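Local atomic coordinates of peptidoglycan glycosyltransferase (Eggerthella lenta, PDB entry 4MNR), a protein that belongs to the penicillin-binding proteins and carries a family domain built on the fold that these enzymes share with serine beta-lactamases. Residues N410-V415 against V427-D433; K129-V133 against D174-G178; T276-L280 against Q318-E323; T112-Q118 against A141-A146. All coordinates share one frame; numbering follows the deposited sequence. Where two conformers were deposited one is given.

Contact 1 of 4, residues N410-V415 against V427-D433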
loop_
_atom_site.group_PDB
_atom_site.type_symbol
_atom_site.label_atom_id
_atom_site.label_comp_id
_atom_site.label_asym_id
_atom_site.label_seq_id
_atom_site.Cartn_x
_atom_site.Cartn_y
_atom_site.Cartn_z
ATOM N N ASN A 410 -5.589 -5.067 16.731
ATOM C CA ASN A 410 -5.652 -4.157 15.607
ATOM C C ASN A 410 -4.604 -4.505 14.561
ATOM O O ASN A 410 -3.623 -5.180 14.865
ATOM C CB ASN A 410 -5.364 -2.731 16.068
ATOM C CG ASN A 410 -6.310 -2.260 17.151
ATOM O OD1 ASN A 410 -7.410 -1.791 16.863
ATOM N ND2 ASN A 410 -5.881 -2.367 18.404
ATOM N N ASP A 411 -4.813 -4.033 13.340
ATOM C CA ASP A 411 -3.740 -4.019 12.357
ATOM C C ASP A 411 -3.039 -2.686 12.459
ATOM O O ASP A 411 -3.682 -1.656 12.628
ATOM C CB ASP A 411 -4.284 -4.185 10.944
ATOM C CG ASP A 411 -4.864 -5.573 10.700
ATOM O OD1 ASP A 411 -4.507 -6.527 11.429
ATOM O OD2 ASP A 411 -5.679 -5.716 9.760
ATOM N N SER A 412 -1.718 -2.702 12.329
ATOM C CA SER A 412 -0.922 -1.501 12.526
ATOM C C SER A 412 -0.342 -1.014 11.202
ATOM O O SER A 412 0.328 -1.766 10.501
ATOM C CB SER A 412 0.199 -1.788 13.533
ATOM O OG SER A 412 0.961 -0.609 13.778
ATOM N N TRP A 413 -0.619 0.245 10.863
ATOM C CA TRP A 413 -0.269 0.814 9.569
ATOM C C TRP A 413 0.649 2.025 9.675
ATOM O O TRP A 413 0.626 2.755 10.669
ATOM C CB TRP A 413 -1.522 1.378 8.891
ATOM C CG TRP A 413 -2.459 0.426 8.255
ATOM C CD1 TRP A 413 -3.494 -0.226 8.842
ATOM C CD2 TRP A 413 -2.490 0.076 6.869
ATOM N NE1 TRP A 413 -4.163 -0.990 7.913
ATOM C CE2 TRP A 413 -3.569 -0.814 6.691
ATOM C CE3 TRP A 413 -1.703 0.421 5.765
ATOM C CZ2 TRP A 413 -3.878 -1.366 5.448
ATOM C CZ3 TRP A 413 -2.011 -0.122 4.534
ATOM C CH2 TRP A 413 -3.086 -1.011 4.388
ATOM N N PHE A 414 1.409 2.278 8.614
ATOM C CA PHE A 414 2.003 3.597 8.416
ATOM C C PHE A 414 2.097 3.877 6.932
ATOM O O PHE A 414 2.457 2.991 6.165
ATOM C CB PHE A 414 3.407 3.655 8.999
ATOM C CG PHE A 414 4.049 5.010 8.895
ATOM C CD1 PHE A 414 3.706 6.020 9.782
ATOM C CD2 PHE A 414 5.001 5.271 7.922
ATOM C CE1 PHE A 414 4.315 7.277 9.702
ATOM C CE2 PHE A 414 5.620 6.523 7.846
ATOM C CZ PHE A 414 5.274 7.515 8.731
ATOM N N VAL A 415 1.760 5.101 6.528
ATOM C CA VAL A 415 2.026 5.572 5.167
ATOM C C VAL A 415 2.830 6.854 5.336
ATOM O O VAL A 415 2.408 7.761 6.051
ATOM C CB VAL A 415 0.730 5.860 4.388
ATOM C CG1 VAL A 415 1.056 6.461 3.035
ATOM C CG2 VAL A 415 -0.084 4.592 4.223
ATOM N N VAL A 427 6.526 5.075 1.587
ATOM C CA VAL A 427 6.386 3.706 2.096
ATOM C C VAL A 427 5.000 3.484 2.719
ATOM O O VAL A 427 4.519 4.332 3.470
ATOM C CB VAL A 427 7.464 3.366 3.155
ATOM C CG1 VAL A 427 7.309 1.919 3.623
ATOM C CG2 VAL A 427 8.867 3.578 2.599
ATOM N N ALA A 428 4.366 2.352 2.405
ATOM C CA ALA A 428 3.110 1.943 3.045
ATOM C C ALA A 428 3.364 0.561 3.626
ATOM O O ALA A 428 3.909 -0.309 2.948
ATOM C CB ALA A 428 1.961 1.881 2.035
ATOM N N ILE A 429 2.989 0.369 4.883
ATOM C CA ILE A 429 3.220 -0.919 5.527
ATOM C C ILE A 429 2.036 -1.238 6.415
ATOM O O ILE A 429 1.475 -0.346 7.064
ATOM C CB ILE A 429 4.543 -0.914 6.338
ATOM C CG1 ILE A 429 4.803 -2.279 6.989
ATOM C CG2 ILE A 429 4.533 0.155 7.402
ATOM C CD1 ILE A 429 6.264 -2.426 7.491
ATOM N N VAL A 430 1.618 -2.500 6.404
ATOM C CA VAL A 430 0.627 -2.964 7.373
ATOM C C VAL A 430 1.186 -4.184 8.085
ATOM O O VAL A 430 1.744 -5.094 7.458
ATOM C CB VAL A 430 -0.757 -3.287 6.741
ATOM C CG1 VAL A 430 -0.619 -4.369 5.664
ATOM C CG2 VAL A 430 -1.751 -3.710 7.851
ATOM N N ILE A 431 1.085 -4.178 9.406
ATOM C CA ILE A 431 1.443 -5.348 10.205
ATOM C C ILE A 431 0.163 -5.885 10.833
ATOM O O ILE A 431 -0.424 -5.242 11.704
ATOM C CB ILE A 431 2.400 -4.972 11.355
ATOM C CG1 ILE A 431 3.655 -4.278 10.822
ATOM C CG2 ILE A 431 2.760 -6.218 12.167
ATOM C CD1 ILE A 431 4.518 -5.154 9.974
ATOM N N GLU A 432 -0.276 -7.066 10.414
ATOM C CA GLU A 432 -1.509 -7.627 10.974
ATOM C C GLU A 432 -1.361 -8.010 12.453
ATOM O O GLU A 432 -0.333 -8.559 12.869
ATOM C CB GLU A 432 -1.978 -8.843 10.174
ATOM C CG GLU A 432 -2.304 -8.535 8.716
ATOM C CD GLU A 432 -2.679 -9.768 7.927
ATOM O OE1 GLU A 432 -3.368 -10.660 8.478
ATOM O OE2 GLU A 432 -2.276 -9.851 6.750
ATOM N N ASP A 433 -2.391 -7.712 13.238
ATOM C CA ASP A 433 -2.394 -8.060 14.666
ATOM C C ASP A 433 -1.155 -7.530 15.375
ATOM O O ASP A 433 -0.546 -8.236 16.179
ATOM C CB ASP A 433 -2.485 -9.577 14.840
ATOM C CG ASP A 433 -3.601 -10.181 14.016
ATOM O OD1 ASP A 433 -4.747 -9.699 14.147
ATOM O OD2 ASP A 433 -3.328 -11.106 13.219
#
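A beta hairpin joins N410-V415 to V427-D433 in the antiparallel sheet of the penicillin-binding domain, and it illustrates how successive pairs send their side chains to opposite faces of a sheet, each covered by a helix. The backbones pair closely. S412 and I431 exchange two bonds, S412 N to I431 O and I431 N to S412 O (2.8 Å), while F414 and I429 do the same, each of their two N-O pairs at 3.0 Å. Between these hydrogen-bonded pairs lies the non-hydrogen-bonded pair W413-V430, whose side chains leave the sheet side by side. The V430 CB sits over the six-membered ring of W413, 3.6 Å from its centroid and 7° off the ring normal, a CH-pi contact. V430 CG2 lies anti to the backbone N and adds to the cover of that face, 3.6 Å from W413 CE2. Further along, V415 CG2 meets A428 CB at 4.0 Å. On the other face F414 CB touches I429 CG2, also at 4.0 Å, while the I429 CG1 branch turns from the neighbouring strand. Where the pairing runs out, D433 N donates to D411 OD1 (3.0 Å) on the anti lone pair of that oxygen. The two aspartates approach closely, but K406 forms a salt bridge with each and probably offsets their charge. V321 of helix 321-332 packs on A428 and V430, and helix 438-453 lies against S412 and F414. Beyond strand 409-418 runs strand 398-406, where K400, T401 and G402 spell the family's characteristic KTG sequence; V415 bonds to K400 and W413 to G402 through the backbone.

Contact 2 of 4, residues K129-V133 against D174-G178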
loop_
_atom_site.group_PDB
_atom_site.type_symbol
_atom_site.label_atom_id
_atom_site.label_comp_id
_atom_site.label_asym_id
_atom_site.label_seq_id
_atom_site.Cartn_x
_atom_site.Cartn_y
_atom_site.Cartn_z
ATOM N N LYS A 129 2.716 -11.172 9.887
ATOM C CA LYS A 129 1.822 -11.239 8.751
ATOM C C LYS A 129 1.571 -9.798 8.300
ATOM O O LYS A 129 1.266 -8.921 9.115
ATOM C CB LYS A 129 0.518 -11.871 9.198
ATOM C CG LYS A 129 -0.290 -12.496 8.109
ATOM C CD LYS A 129 -1.057 -13.680 8.676
ATOM C CE LYS A 129 -0.092 -14.674 9.294
ATOM N NZ LYS A 129 -0.757 -15.954 9.683
ATOM N N GLY A 130 1.700 -9.544 7.008
ATOM C CA GLY A 130 1.443 -8.199 6.509
ATOM C C GLY A 130 2.109 -7.924 5.183
ATOM O O GLY A 130 2.447 -8.850 4.441
ATOM N N ALA A 131 2.315 -6.647 4.877
ATOM C CA ALA A 131 2.860 -6.286 3.583
ATOM C C ALA A 131 3.471 -4.914 3.605
ATOM O O ALA A 131 3.113 -4.075 4.441
ATOM C CB ALA A 131 1.763 -6.334 2.520
ATOM N N CYS A 132 4.378 -4.678 2.661
ATOM C CA CYS A 132 5.047 -3.388 2.559
ATOM C C CYS A 132 5.283 -3.036 1.100
ATOM O O CYS A 132 5.736 -3.885 0.327
ATOM C CB CYS A 132 6.367 -3.449 3.319
ATOM S SG CYS A 132 7.325 -1.912 3.233
ATOM N N VAL A 133 4.959 -1.798 0.715
ATOM C CA VAL A 133 5.218 -1.315 -0.636
ATOM C C VAL A 133 6.014 -0.012 -0.538
ATOM O O VAL A 133 5.681 0.851 0.266
ATOM C CB VAL A 133 3.898 -1.055 -1.405
ATOM C CG1 VAL A 133 4.179 -0.362 -2.749
ATOM C CG2 VAL A 133 3.119 -2.358 -1.610
ATOM N N ASP A 174 -0.615 -13.127 -1.819
ATOM C CA ASP A 174 0.001 -11.833 -2.129
ATOM C C ASP A 174 -0.699 -10.765 -1.299
ATOM O O ASP A 174 -1.813 -10.348 -1.609
ATOM C CB ASP A 174 -0.145 -11.526 -3.628
ATOM C CG ASP A 174 0.496 -10.196 -4.042
ATOM O OD1 ASP A 174 0.625 -9.274 -3.212
ATOM O OD2 ASP A 174 0.876 -10.075 -5.225
ATOM N N ARG A 175 -0.058 -10.327 -0.229
ATOM C CA ARG A 175 -0.682 -9.343 0.639
ATOM C C ARG A 175 -0.432 -7.910 0.222
ATOM O O ARG A 175 -1.148 -7.011 0.654
ATOM C CB ARG A 175 -0.213 -9.533 2.080
ATOM C CG ARG A 175 -0.828 -10.767 2.748
ATOM C CD ARG A 175 -0.274 -10.948 4.163
ATOM N NE ARG A 175 -1.137 -11.828 4.945
ATOM C CZ ARG A 175 -1.111 -13.157 4.886
ATOM N NH1 ARG A 175 -0.241 -13.779 4.104
ATOM N NH2 ARG A 175 -1.963 -13.860 5.618
ATOM N N ALA A 176 0.603 -7.680 -0.578
ATOM C CA ALA A 176 0.976 -6.315 -0.954
ATOM C C ALA A 176 0.115 -5.712 -2.052
ATOM O O ALA A 176 -0.172 -4.504 -2.040
ATOM C CB ALA A 176 2.464 -6.256 -1.351
ATOM N N ALA A 177 -0.251 -6.534 -3.025
ATOM C CA ALA A 177 -1.060 -6.078 -4.144
ATOM C C ALA A 177 -2.408 -6.778 -4.162
ATOM O O ALA A 177 -3.383 -6.222 -4.655
ATOM C CB ALA A 177 -0.340 -6.327 -5.450
ATOM N N GLY A 178 -2.449 -7.996 -3.633
ATOM C CA GLY A 178 -3.558 -8.908 -3.894
ATOM C C GLY A 178 -4.660 -9.041 -2.860
ATOM O O GLY A 178 -5.586 -9.829 -3.052
#
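D174 OD1 is gripped by the backbone N of A177 (2.9 Å) and, weakly, by that of G178, an Asx motif in a tight turn that sets A176 CB against A131 CB (3.9 Å) of K129-V133. The turn thus lies against one face of strand 130-135, in the antiparallel sheet of the penicillin-binding domain, and the case shows how side-chain packing can join an irregular segment to a strand while the polar ties go to neighbouring residues. A177 N reaches OD1 from above the carboxylate plane, 36° out of it. Before G130, K129 and R175 cross obliquely. K129 CG stands 2.9 Å above the guanidinium plane, displaced toward its rim, and K129 CD comes within 3.2 Å of R175 NH2. This is a lysine's aliphatic part laid over a flat cation. The charge of R175 is met elsewhere: NE forms a salt bridge with E432 OE2 and NH2 bonds to S170 OG, which together would fix the rotation of the group. R175 reaches them because its chain runs extended from CG to NE, passing the strand with CD 3.4 Å from G130 O. G130 adopts phi 158° and psi -158°, a conformation in which a side chain would crowd the preceding carbonyl O. Deeper in, mainly methyl groups meet, with A131 CB also 3.5 Å from R175 O. V321 of helix 321-332 touches both A131 and V133. S147 OG, on strand 142-148, receives the A176 N-H. The last touch is made by V133 CG2, beside its own backbone N, which lies 4.0 Å from both A176 CB and A176 O.

Contact 3 of 4, residues T276-L280 against Q318-E323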
loop_
_atom_site.group_PDB
_atom_site.type_symbol
_atom_site.label_atom_id
_atom_site.label_comp_id
_atom_site.label_asym_id
_atom_site.label_seq_id
_atom_site.Cartn_x
_atom_site.Cartn_y
_atom_site.Cartn_z
ATOM N N THR A 276 -4.651 -7.423 -8.600
ATOM C CA THR A 276 -4.896 -6.413 -7.579
ATOM C C THR A 276 -6.396 -6.144 -7.538
ATOM O O THR A 276 -6.972 -5.660 -8.517
ATOM C CB THR A 276 -4.156 -5.094 -7.902
ATOM O OG1 THR A 276 -2.768 -5.355 -8.138
ATOM C CG2 THR A 276 -4.280 -4.116 -6.750
ATOM N N PRO A 277 -7.047 -6.480 -6.416
ATOM C CA PRO A 277 -8.488 -6.224 -6.341
ATOM C C PRO A 277 -8.759 -4.723 -6.290
ATOM O O PRO A 277 -7.963 -3.955 -5.752
ATOM C CB PRO A 277 -8.897 -6.886 -5.020
ATOM C CG PRO A 277 -7.643 -6.847 -4.179
ATOM C CD PRO A 277 -6.502 -7.026 -5.161
ATOM N N GLU A 278 -9.884 -4.319 -6.862
ATOM C CA GLU A 278 -10.336 -2.939 -6.782
ATOM C C GLU A 278 -10.495 -2.540 -5.312
ATOM O O GLU A 278 -11.096 -3.290 -4.534
ATOM C CB GLU A 278 -11.692 -2.866 -7.483
ATOM C CG GLU A 278 -12.227 -1.491 -7.743
ATOM C CD GLU A 278 -13.572 -1.549 -8.459
ATOM O OE1 GLU A 278 -13.993 -2.654 -8.859
ATOM O OE2 GLU A 278 -14.216 -0.496 -8.608
ATOM N N SER A 279 -9.965 -1.377 -4.929
ATOM C CA SER A 279 -10.226 -0.842 -3.588
ATOM C C SER A 279 -11.641 -0.281 -3.585
ATOM O O SER A 279 -12.123 0.200 -4.610
ATOM C CB SER A 279 -9.197 0.229 -3.213
ATOM O OG SER A 279 -7.907 -0.345 -3.074
ATOM N N LEU A 280 -12.322 -0.374 -2.443
ATOM C CA LEU A 280 -13.771 -0.183 -2.420
ATOM C C LEU A 280 -14.242 0.913 -1.476
ATOM O O LEU A 280 -13.687 1.100 -0.392
ATOM C CB LEU A 280 -14.461 -1.492 -2.021
ATOM C CG LEU A 280 -14.105 -2.709 -2.873
ATOM C CD1 LEU A 280 -14.722 -3.975 -2.303
ATOM C CD2 LEU A 280 -14.590 -2.455 -4.267
ATOM N N GLN A 318 -12.040 -0.138 1.849
ATOM C CA GLN A 318 -11.185 -1.321 1.884
ATOM C C GLN A 318 -10.142 -1.081 0.812
ATOM O O GLN A 318 -10.479 -0.728 -0.319
ATOM C CB GLN A 318 -11.963 -2.578 1.533
ATOM C CG GLN A 318 -13.161 -2.821 2.422
ATOM C CD GLN A 318 -13.881 -4.097 2.055
ATOM O OE1 GLN A 318 -15.060 -4.083 1.697
ATOM N NE2 GLN A 318 -13.175 -5.213 2.139
ATOM N N ALA A 319 -8.880 -1.285 1.152
ATOM C CA ALA A 319 -7.832 -0.907 0.222
ATOM C C ALA A 319 -6.735 -1.946 0.185
ATOM O O ALA A 319 -6.487 -2.634 1.178
ATOM C CB ALA A 319 -7.239 0.436 0.625
ATOM N N THR A 320 -6.044 -2.013 -0.948
ATOM C CA THR A 320 -4.795 -2.772 -0.982
ATOM C C THR A 320 -3.664 -1.942 -0.402
ATOM O O THR A 320 -3.776 -0.729 -0.291
ATOM C CB THR A 320 -4.431 -3.165 -2.416
ATOM O OG1 THR A 320 -4.324 -1.993 -3.230
ATOM C CG2 THR A 320 -5.481 -4.072 -2.992
ATOM N N VAL A 321 -2.554 -2.585 -0.046
ATOM C CA VAL A 321 -1.402 -1.834 0.444
ATOM C C VAL A 321 -0.860 -0.953 -0.688
ATOM O O VAL A 321 -0.436 0.186 -0.469
ATOM C CB VAL A 321 -0.327 -2.780 1.004
ATOM C CG1 VAL A 321 0.876 -1.982 1.526
ATOM C CG2 VAL A 321 -0.943 -3.630 2.111
ATOM N N LEU A 322 -0.924 -1.471 -1.913
ATOM C CA LEU A 322 -0.544 -0.691 -3.090
ATOM C C LEU A 322 -1.375 0.586 -3.204
ATOM O O LEU A 322 -0.822 1.667 -3.450
ATOM C CB LEU A 322 -0.705 -1.543 -4.355
ATOM C CG LEU A 322 -0.441 -0.838 -5.681
ATOM C CD1 LEU A 322 0.984 -0.260 -5.742
ATOM C CD2 LEU A 322 -0.685 -1.786 -6.855
ATOM N N GLU A 323 -2.690 0.472 -2.990
ATOM C CA GLU A 323 -3.559 1.643 -3.032
ATOM C C GLU A 323 -3.155 2.655 -1.958
ATOM O O GLU A 323 -3.110 3.854 -2.223
ATOM C CB GLU A 323 -5.030 1.261 -2.853
ATOM C CG GLU A 323 -5.956 2.443 -2.562
ATOM C CD GLU A 323 -6.059 3.447 -3.716
ATOM O OE1 GLU A 323 -5.996 3.043 -4.896
ATOM O OE2 GLU A 323 -6.207 4.657 -3.435
HETATM O O HOH W 1 -6.598 -1.607 -5.091
#
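Backbone hydrogen bonds form the first tie between L280 and Q318, which make a single antiparallel bridge. L280 N donates to Q318 O (2.8 Å) and Q318 N returns the bond to L280 O (3.0 Å). Side-chain polar contacts follow, centred on S279 OG. With its chi1 of -67° this hydroxyl turns toward the other segment, where it accepts from T320 N over a longer 3.3 Å. It is also bonded to a water at 2.7 Å, which donates to P277 O and reaches T320 OG1 as well, so that one ordered molecule links both segments. S279 OG further presses on E323 CB at 3.3 Å; the E323 OE1 is buried, with no polar partner in the model. Apolar contacts are made chiefly by the threonine methyls and the proline ring: T320 CG2 meets P277 CG at 3.7 Å and T276 CG2 at 3.9 Å, the two threonines crossing at about a right angle, and T276 CG2 also approaches L322 CD2. As an example of how a helix start is fastened, the site is a classic N-cap: T320 OG1 accepts from E323 N (3.0 Å), at the beginning of helix 321-332, which packs on the sheet of the penicillin-binding domain.

Contact 4 of 4, residues T112-Q118 against A141-A146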
loop_
_atom_site.group_PDB
_atom_site.type_symbol
_atom_site.label_atom_id
_atom_site.label_comp_id
_atom_site.label_asym_id
_atom_site.label_seq_id
_atom_site.Cartn_x
_atom_site.Cartn_y
_atom_site.Cartn_z
ATOM N N THR A 112 11.626 -2.959 -11.495
ATOM C CA THR A 112 11.955 -1.688 -10.851
ATOM C C THR A 112 12.533 -1.867 -9.440
ATOM O O THR A 112 13.065 -0.913 -8.860
ATOM C CB THR A 112 10.704 -0.799 -10.721
ATOM O OG1 THR A 112 9.637 -1.576 -10.168
ATOM C CG2 THR A 112 10.264 -0.272 -12.097
ATOM N N LEU A 113 12.418 -3.076 -8.890
ATOM C CA LEU A 113 12.803 -3.322 -7.501
ATOM C C LEU A 113 14.279 -3.061 -7.252
ATOM O O LEU A 113 15.127 -3.376 -8.100
ATOM C CB LEU A 113 12.518 -4.773 -7.124
ATOM C CG LEU A 113 11.092 -5.287 -7.290
ATOM C CD1 LEU A 113 11.050 -6.743 -6.846
ATOM C CD2 LEU A 113 10.089 -4.430 -6.512
ATOM N N ASN A 114 14.591 -2.487 -6.088
ATOM C CA ASN A 114 15.971 -2.419 -5.624
ATOM C C ASN A 114 16.183 -3.519 -4.586
ATOM O O ASN A 114 15.391 -3.645 -3.656
ATOM C CB ASN A 114 16.283 -1.050 -5.018
ATOM C CG ASN A 114 17.673 -1.008 -4.377
ATOM O OD1 ASN A 114 17.828 -1.320 -3.192
ATOM N ND2 ASN A 114 18.695 -0.670 -5.172
ATOM N N SER A 115 17.215 -4.339 -4.752
ATOM C CA SER A 115 17.354 -5.492 -3.866
ATOM C C SER A 115 17.545 -5.129 -2.390
ATOM O O SER A 115 17.072 -5.853 -1.520
ATOM C CB SER A 115 18.470 -6.429 -4.347
ATOM O OG SER A 115 19.739 -5.811 -4.226
ATOM N N LYS A 116 18.199 -4.002 -2.111
ATOM C CA LYS A 116 18.455 -3.613 -0.724
ATOM C C LYS A 116 17.204 -3.055 -0.052
ATOM O O LYS A 116 16.939 -3.340 1.124
ATOM C CB LYS A 116 19.604 -2.600 -0.630
ATOM C CG LYS A 116 20.951 -3.164 -1.065
ATOM C CD LYS A 116 22.010 -2.065 -1.130
ATOM C CE LYS A 116 22.174 -1.354 0.207
ATOM N NZ LYS A 116 23.194 -0.258 0.145
ATOM N N ILE A 117 16.432 -2.264 -0.795
ATOM C CA ILE A 117 15.173 -1.748 -0.265
ATOM C C ILE A 117 14.190 -2.905 -0.102
ATOM O O ILE A 117 13.471 -2.993 0.889
ATOM C CB ILE A 117 14.594 -0.635 -1.167
ATOM C CG1 ILE A 117 15.612 0.496 -1.301
ATOM C CG2 ILE A 117 13.311 -0.075 -0.575
ATOM C CD1 ILE A 117 15.160 1.626 -2.220
ATOM N N GLN A 118 14.188 -3.817 -1.069
ATOM C CA GLN A 118 13.337 -5.001 -0.984
ATOM C C GLN A 118 13.671 -5.818 0.271
ATOM O O GLN A 118 12.780 -6.235 0.994
ATOM C CB GLN A 118 13.512 -5.868 -2.233
ATOM C CG GLN A 118 12.678 -7.151 -2.207
ATOM C CD GLN A 118 11.194 -6.903 -2.366
ATOM O OE1 GLN A 118 10.780 -5.943 -3.011
ATOM N NE2 GLN A 118 10.384 -7.793 -1.795
ATOM N N ALA A 141 7.314 4.111 -9.979
ATOM C CA ALA A 141 8.113 2.881 -9.922
ATOM C C ALA A 141 8.045 2.242 -8.545
ATOM O O ALA A 141 8.168 2.918 -7.527
ATOM C CB ALA A 141 9.567 3.150 -10.303
ATOM N N ILE A 142 7.875 0.927 -8.530
ATOM C CA ILE A 142 7.854 0.166 -7.284
ATOM C C ILE A 142 9.263 -0.292 -6.905
ATOM O O ILE A 142 9.878 -1.111 -7.598
ATOM C CB ILE A 142 6.893 -1.015 -7.389
ATOM C CG1 ILE A 142 5.468 -0.466 -7.543
ATOM C CG2 ILE A 142 6.972 -1.876 -6.146
ATOM C CD1 ILE A 142 4.494 -1.484 -7.782
ATOM N N LEU A 143 9.780 0.262 -5.812
ATOM C CA LEU A 143 11.152 -0.023 -5.377
ATOM C C LEU A 143 11.231 -1.249 -4.468
ATOM O O LEU A 143 12.281 -1.877 -4.368
ATOM C CB LEU A 143 11.743 1.194 -4.648
ATOM C CG LEU A 143 11.646 2.540 -5.389
ATOM C CD1 LEU A 143 12.271 3.665 -4.569
ATOM C CD2 LEU A 143 12.322 2.496 -6.765
ATOM N N ALA A 144 10.131 -1.559 -3.779
ATOM C CA ALA A 144 10.017 -2.776 -2.971
ATOM C C ALA A 144 8.548 -3.178 -2.865
ATOM O O ALA A 144 7.660 -2.338 -2.814
ATOM C CB ALA A 144 10.610 -2.576 -1.548
HETATM N N MSE A 145 8.301 -4.481 -2.843
HETATM C CA MSE A 145 6.953 -4.999 -2.689
HETATM C C MSE A 145 7.102 -6.342 -1.999
HETATM O O MSE A 145 7.610 -7.296 -2.593
HETATM C CB MSE A 145 6.249 -5.121 -4.052
HETATM C CG MSE A 145 4.853 -5.681 -3.977
HETATM SE SE MSE A 145 3.923 -5.485 -5.691
HETATM C CE MSE A 145 3.055 -3.803 -5.310
ATOM N N ALA A 146 6.727 -6.391 -0.719
ATOM C CA ALA A 146 6.931 -7.584 0.127
ATOM C C ALA A 146 5.660 -8.033 0.826
ATOM O O ALA A 146 4.858 -7.214 1.270
ATOM C CB ALA A 146 8.002 -7.328 1.177
#
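Q118 bridges to M145 with both ends of its amide, a paired contact that binds helix 115-125 to the edge strand 142-148 just past a classic beta bulge, where L143 and A144 both face V134. From Q118 CB the chain leaves with CG anti to the backbone N, followed by a bend at chi2 (71°) that brings the amide alongside the M145 backbone. Q118 CD lies 3.6 Å from M145 O. The OE1 accepts from M145 N (2.9 Å) while crowding A144 CA, and NE2 donates to M145 O, again at 2.9 Å. That oxygen lies nearly in the amide's plane, yet NE2 stands above the plane of the M145 carbonyl, 64° out of it. The NE2 also touches A146 CB and bonds to Q122 OE1, so the amide's orientation is fixed from several directions. M145 was modelled as selenomethionine, and its side chain runs off from the helix. At the helix start N114 is the N-cap: its OD1 accepts from I117 N in the carbonyl plane and weakly from K116 N, while N114 N donates to L143 O at 2.9 Å. Beside it I117 CG2 packs on A144 CB (3.8 Å), and A450 and V453 of helix 438-453 touch the same isoleucine. Two residues before N114, the T112 OG1 donates a hydrogen bond to I142 O at 2.6 Å, and T112 CG2 rests 3.9 Å from A141 CB.

How the contacts relate
Together the four contacts illustrate how one sheet connects several contacts. Contacts 1, 2 and 4 share it: A428 O and V133 N, 2.9 Å apart, probably bond contact 1 to contact 2, and C132 O with A146 N does likewise for contacts 2 and 4, whose segments alternate along the chain. Contacts 1 and 4 do not touch, with centres about 18 Å apart. Contact 3 adds helix 321-332, which packs on the sheet: V321 CG2 meets V430 CG1 at 3.6 Å, and L322 N probably bonds to A176 O of contact 2 (3.1 Å). As in relatives, the active site probably adjoins the KTG strand 398-406, next to contact 1.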